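Local atomic coordinates of carbon dioxide concentrating mechanism protein (Gloeobacter violaceus, PDB entry 4JW0), a protein that probably forms the pentameric vertices of the carboxysome shell, the polyhedral compartment in which RuBisCO is sequestered. Residues 41-46 with 74-79. Residues are numbered along the deposited sequence; the frame is centred on the assembly and turned at random.
Sequences EVAADG and VDAVVI
Val78 has CG1 anti to its backbone N and CG2 anti to its carbonyl carbon (chi1 174°). Asp45 likewise carries CG anti to the backbone N. The two side chains cross obliquely. Asp45 OD1 lies 3.7 Å from Val78 CG1, while Val78 CG2 rests 4.0 Å from Ala43 CB. The residues just after Asp45 hold that carboxylate: OD1 accepts from the backbone N of Val47 and Gly48, and OD2 from that of Ala49. Ala44 grips the other strand with both its backbone polar atoms. Its N donates to Ala76 O at 3.0 Å, from above the carbonyl plane. Val78 N donates to Ala44 O at 2.9 Å, almost straight and nearly along the C=O axis. Strands 39-44 and 76-81 are the outermost of a five-stranded antiparallel sheet in order 3-2-1-4-5. The single Ala44-Val77 bridge joins these edges and closes the sheet into the OB-fold barrel. Over 41-44 and 76-79 the two strands run in roughly the same sense, with axes 65° apart, as in the parallel strand 3 to strand 5 closure of OB folds. Water extends the pairing, linking Gly46 N to Val78 O. At the other end, Ala76 CB sits 3.8 Å from Glu41 CG. Glu41 bends at chi2 (82°), and its OE2 comes within 4.3 Å of Asp75 OD1. One water joins Glu41 OE2 to Asp75 OD2, and a second joins Glu41 OE2 to the backbone O of Asp75. Met1 N of a neighbouring subunit hydrogen-bonds to both Glu41 OE2 and Asp75 OD1, which probably offsets the like charges; Glu41 OE1 forms a salt bridge with Arg59 of its own chain.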
# COMPACT_ATOMS: atom_id res chain seq x y z
N GLU A 41 -6.08 12.78 -0.98
CA GLU A 41 -6.77 11.51 -1.17
C GLU A 41 -8.25 11.83 -1.31
O GLU A 41 -8.75 12.74 -0.66
CB GLU A 41 -6.56 10.57 0.02
CG GLU A 41 -7.10 9.15 -0.18
CD GLU A 41 -6.14 8.26 -0.97
OE1 GLU A 41 -4.92 8.54 -0.98
OE2 GLU A 41 -6.59 7.26 -1.58
N VAL A 42 -8.94 11.10 -2.18
CA VAL A 42 -10.40 11.21 -2.25
C VAL A 42 -10.99 10.03 -1.48
O VAL A 42 -10.68 8.87 -1.75
CB VAL A 42 -10.92 11.21 -3.70
CG1 VAL A 42 -12.43 11.33 -3.72
CG2 VAL A 42 -10.29 12.36 -4.49
N ALA A 43 -11.82 10.34 -0.49
CA ALA A 43 -12.33 9.33 0.42
C ALA A 43 -13.85 9.31 0.45
O ALA A 43 -14.51 10.34 0.31
CB ALA A 43 -11.78 9.57 1.82
N ALA A 44 -14.41 8.12 0.62
CA ALA A 44 -15.83 7.97 0.86
C ALA A 44 -16.16 8.51 2.25
O ALA A 44 -15.47 8.21 3.22
CB ALA A 44 -16.24 6.52 0.75
N ASP A 45 -17.23 9.29 2.33
CA ASP A 45 -17.62 9.90 3.60
C ASP A 45 -19.03 9.53 4.00
O ASP A 45 -20.01 10.06 3.46
CB ASP A 45 -17.52 11.43 3.53
CG ASP A 45 -17.91 12.09 4.85
OD1 ASP A 45 -17.75 11.45 5.91
OD2 ASP A 45 -18.38 13.25 4.83
N GLY A 46 -19.13 8.61 4.96
CA GLY A 46 -20.40 8.26 5.57
C GLY A 46 -20.53 8.86 6.96
O GLY A 46 -21.51 8.60 7.67
N VAL A 74 -13.97 0.67 -3.26
CA VAL A 74 -13.48 1.86 -2.57
C VAL A 74 -12.25 1.52 -1.74
O VAL A 74 -12.18 0.47 -1.11
CB VAL A 74 -14.55 2.46 -1.63
CG1 VAL A 74 -15.66 3.09 -2.44
CG2 VAL A 74 -15.11 1.40 -0.68
N ASP A 75 -11.28 2.44 -1.73
CA ASP A 75 -10.00 2.18 -1.08
C ASP A 75 -9.59 3.29 -0.10
O ASP A 75 -8.44 3.34 0.34
CB ASP A 75 -8.91 1.99 -2.13
CG ASP A 75 -8.58 3.28 -2.85
OD1 ASP A 75 -9.38 4.23 -2.75
OD2 ASP A 75 -7.51 3.36 -3.51
N ALA A 76 -10.53 4.18 0.21
CA ALA A 76 -10.28 5.22 1.21
C ALA A 76 -11.60 5.61 1.85
O ALA A 76 -12.61 5.79 1.16
CB ALA A 76 -9.61 6.41 0.58
N VAL A 77 -11.58 5.75 3.16
CA VAL A 77 -12.79 6.00 3.92
C VAL A 77 -12.52 6.97 5.07
O VAL A 77 -11.51 6.86 5.76
CB VAL A 77 -13.37 4.68 4.49
CG1 VAL A 77 -12.36 4.02 5.44
CG2 VAL A 77 -14.69 4.92 5.18
N VAL A 78 -13.43 7.93 5.24
CA VAL A 78 -13.40 8.81 6.40
C VAL A 78 -13.97 8.02 7.57
O VAL A 78 -15.09 7.52 7.49
CB VAL A 78 -14.27 10.07 6.17
CG1 VAL A 78 -14.37 10.91 7.44
CG2 VAL A 78 -13.72 10.90 5.02
N ILE A 79 -13.21 7.91 8.65
CA ILE A 79 -13.70 7.14 9.79
C ILE A 79 -14.08 8.01 10.98
O ILE A 79 -14.79 7.55 11.87
CB ILE A 79 -12.69 6.06 10.22
CG1 ILE A 79 -11.43 6.68 10.80
CG2 ILE A 79 -12.37 5.16 9.03
CD1 ILE A 79 -10.44 5.66 11.33
O HOH W 1 -5.86 5.26 -3.88
O HOH W 2 -6.21 4.65 -0.72
O HOH W 3 -17.20 6.95 6.17